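Esterase family protein (PDB 6VHE) probably hydrolyses carboxylic esters as a serine esterase of the alpha/beta-hydrolase clan, with S-formylglutathione as a likely substrate. Local coordinates at residues V149-N154 against D181-L186. Sequence-based numbering, arbitrary orientation.
Sequences VFEAQN and DPYYLL. With 6WG ((2~{R})-2-phenylpiperidine-1-carbaldehyde), chain E.
Two N-capped helix starts of the alpha/beta-hydrolase fold meet where Phe150 and Ala152 pack on Pro182 and Tyr183, with the Phe150 side chain about 10 Å from that of the predicted nucleophile Ser123. Pro182, in the first turn of helix 182-191, turns its ring onto the other backbone: its CD lies 3.2 Å from Phe150 O and 4.1 Å from Ala152 CB. Tyr183 approaches the same carbonyl obliquely, with CE2 3.8 Å from Phe150 O. The CG of Tyr183 stands anti to its carbonyl carbon (chi1 -73°), and the ring extends back to the Phe150-Glu151 backbone, where the Glu151 carboxylate lies nearly parallel to the ring plane although the two side chains cross at about a right angle. Phe216 of helix 210-222 stacks on Phe150 and meets Tyr183 edge-to-face, tying both segments to that helix, while Asp212 accepts from the backbone N of Phe150 and of Glu151.

The polar link between the helix starts is a water. It accepts from Ala152 N and lies 2.8 Å from both capping oxygens, Glu151 OE1 and Asp181 OD1, with too few protons for every acceptor nearby. Those oxygens remain 4.9 Å apart; Lys176, salt-bridged to Asp181 OD2, probably eases the like charges. On the other side of the segment, Val149 CG2 touches the phenyl ring of the bound phenylpiperidine carbaldehyde at C2, 3.3 Å away, and Asn154 CB approaches C1. Hydrogen bonds from Met124 N and Leu50 N hold the ligand, consistent with an oxyanion hole. Val149 and Asn154 thus wall part of the ligand site, beside Ser123. The caps differ in geometry: Glu151 OE1 takes Gln153 N through its anti lone pair, almost straight at 173°, whereas Tyr183 N reaches Asp181 OD1 from above the carboxylate plane, at 3.0 Å.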
loop_
_atom_site.group_PDB
_atom_site.type_symbol
_atom_site.label_atom_id
_atom_site.label_comp_id
_atom_site.label_asym_id
_atom_site.label_seq_id
_atom_site.Cartn_x
_atom_site.Cartn_y
_atom_site.Cartn_z
ATOM N N VAL A 149 -22.879 -19.789 1.233
ATOM C CA VAL A 149 -23.706 -20.355 2.293
ATOM C C VAL A 149 -25.114 -19.816 2.102
ATOM O O VAL A 149 -25.332 -18.601 2.176
ATOM C CB VAL A 149 -23.169 -19.980 3.681
ATOM C CG1 VAL A 149 -24.063 -20.607 4.763
ATOM C CG2 VAL A 149 -21.729 -20.387 3.820
ATOM N N PHE A 150 -26.064 -20.706 1.847
ATOM C CA PHE A 150 -27.448 -20.292 1.699
ATOM C C PHE A 150 -28.263 -20.615 2.939
ATOM O O PHE A 150 -29.116 -19.826 3.337
ATOM C CB PHE A 150 -28.064 -20.944 0.453
ATOM C CG PHE A 150 -27.479 -20.423 -0.846
ATOM C CD1 PHE A 150 -27.748 -19.132 -1.269
ATOM C CD2 PHE A 150 -26.660 -21.223 -1.630
ATOM C CE1 PHE A 150 -27.203 -18.640 -2.457
ATOM C CE2 PHE A 150 -26.114 -20.739 -2.818
ATOM C CZ PHE A 150 -26.384 -19.444 -3.231
ATOM N N GLU A 151 -27.994 -21.743 3.575
ATOM C CA GLU A 151 -28.583 -22.043 4.875
ATOM C C GLU A 151 -27.740 -21.348 5.935
ATOM O O GLU A 151 -26.723 -21.882 6.385
ATOM C CB GLU A 151 -28.646 -23.545 5.122
ATOM C CG GLU A 151 -29.384 -23.875 6.403
ATOM C CD GLU A 151 -30.561 -22.935 6.630
ATOM O OE1 GLU A 151 -30.431 -21.976 7.438
ATOM O OE2 GLU A 151 -31.608 -23.157 5.978
ATOM N N ALA A 152 -28.165 -20.149 6.342
ATOM C CA ALA A 152 -27.346 -19.320 7.221
ATOM C C ALA A 152 -27.137 -19.926 8.601
ATOM O O ALA A 152 -26.185 -19.536 9.281
ATOM C CB ALA A 152 -27.960 -17.932 7.381
ATOM N N GLN A 153 -27.992 -20.856 9.044
ATOM C CA GLN A 153 -27.770 -21.441 10.361
ATOM C C GLN A 153 -26.428 -22.152 10.453
ATOM O O GLN A 153 -25.960 -22.422 11.566
ATOM C CB GLN A 153 -28.903 -22.404 10.717
ATOM C CG GLN A 153 -29.003 -22.728 12.211
ATOM C CD GLN A 153 -29.177 -21.489 13.083
ATOM O OE1 GLN A 153 -30.120 -20.718 12.906
ATOM N NE2 GLN A 153 -28.266 -21.298 14.035
ATOM N N ASN A 154 -25.792 -22.431 9.317
ATOM C CA ASN A 154 -24.515 -23.126 9.273
ATOM C C ASN A 154 -23.333 -22.173 9.455
ATOM O O ASN A 154 -22.396 -22.489 10.197
ATOM C CB ASN A 154 -24.407 -23.894 7.953
ATOM C CG ASN A 154 -25.284 -25.137 7.940
ATOM O OD1 ASN A 154 -25.910 -25.483 8.945
ATOM N ND2 ASN A 154 -25.341 -25.812 6.792
ATOM N N ASP A 181 -31.675 -14.801 6.915
ATOM C CA ASP A 181 -32.031 -16.035 6.224
ATOM C C ASP A 181 -32.282 -15.765 4.743
ATOM O O ASP A 181 -33.256 -15.077 4.403
ATOM C CB ASP A 181 -33.275 -16.631 6.885
ATOM C CG ASP A 181 -33.793 -17.866 6.181
ATOM O OD1 ASP A 181 -33.086 -18.441 5.330
ATOM O OD2 ASP A 181 -34.927 -18.262 6.498
ATOM N N PRO A 182 -31.447 -16.271 3.832
ATOM C CA PRO A 182 -31.690 -16.024 2.399
ATOM C C PRO A 182 -32.997 -16.613 1.884
ATOM O O PRO A 182 -33.556 -16.098 0.907
ATOM C CB PRO A 182 -30.475 -16.678 1.725
ATOM C CG PRO A 182 -29.413 -16.646 2.769
ATOM C CD PRO A 182 -30.124 -16.868 4.078
ATOM N N TYR A 183 -33.500 -17.679 2.498
ATOM C CA TYR A 183 -34.783 -18.223 2.065
ATOM C C TYR A 183 -35.927 -17.273 2.407
ATOM O O TYR A 183 -36.880 -17.136 1.632
ATOM C CB TYR A 183 -35.003 -19.592 2.693
ATOM C CG TYR A 183 -34.134 -20.675 2.103
ATOM C CD1 TYR A 183 -34.607 -21.480 1.078
ATOM C CD2 TYR A 183 -32.847 -20.902 2.580
ATOM C CE1 TYR A 183 -33.826 -22.476 0.534
ATOM C CE2 TYR A 183 -32.057 -21.899 2.045
ATOM C CZ TYR A 183 -32.554 -22.685 1.020
ATOM O OH TYR A 183 -31.785 -23.687 0.478
ATOM N N TYR A 184 -35.857 -16.610 3.562
ATOM C CA TYR A 184 -36.862 -15.603 3.883
ATOM C C TYR A 184 -36.750 -14.398 2.954
ATOM O O TYR A 184 -37.765 -13.901 2.451
ATOM C CB TYR A 184 -36.730 -15.186 5.346
ATOM C CG TYR A 184 -37.438 -13.897 5.720
ATOM C CD1 TYR A 184 -38.800 -13.878 6.020
ATOM C CD2 TYR A 184 -36.736 -12.700 5.792
ATOM C CE1 TYR A 184 -39.439 -12.693 6.370
ATOM C CE2 TYR A 184 -37.361 -11.519 6.144
ATOM C CZ TYR A 184 -38.706 -11.517 6.428
ATOM O OH TYR A 184 -39.304 -10.324 6.769
ATOM N N LEU A 185 -35.523 -13.915 2.716
ATOM C CA LEU A 185 -35.318 -12.808 1.786
ATOM C C LEU A 185 -35.849 -13.155 0.401
ATOM O O LEU A 185 -36.433 -12.306 -0.283
ATOM C CB LEU A 185 -33.829 -12.444 1.716
ATOM C CG LEU A 185 -33.223 -11.920 3.028
ATOM C CD1 LEU A 185 -31.747 -11.491 2.873
ATOM C CD2 LEU A 185 -34.073 -10.785 3.594
ATOM N N LEU A 186 -35.677 -14.411 -0.017
ATOM C CA LEU A 186 -36.148 -14.829 -1.332
ATOM C C LEU A 186 -37.669 -14.867 -1.386
ATOM O O LEU A 186 -38.278 -14.350 -2.331
ATOM C CB LEU A 186 -35.553 -16.193 -1.689
ATOM C CG LEU A 186 -36.024 -16.858 -2.982
ATOM C CD1 LEU A 186 -35.662 -16.029 -4.211
ATOM C CD2 LEU A 186 -35.433 -18.257 -3.076
HETATM C C4 6WG E . -18.744 -21.864 6.079
HETATM C C7 6WG E . -17.378 -21.251 5.772
HETATM C C6 6WG E . -20.009 -23.900 6.411
HETATM C C9 6WG E . -15.171 -21.826 5.126
HETATM C C8 6WG E . -16.620 -21.932 4.646
HETATM C C1 6WG E . -21.136 -23.156 6.703
HETATM C C2 6WG E . -21.042 -21.779 6.695
HETATM C C3 6WG E . -19.855 -21.123 6.401
HETATM C C5 6WG E . -18.822 -23.245 6.114
HETATM C C10 6WG E . -14.928 -20.717 6.181
HETATM C C11 6WG E . -15.893 -19.506 6.227
HETATM N N1 6WG E . -17.167 -19.817 5.613
HETATM C C12 6WG E . -17.331 -19.139 4.325
HETATM O O1 6WG E . -16.776 -17.897 4.186
HETATM O O HOH W 1 -30.621 -19.420 6.203
#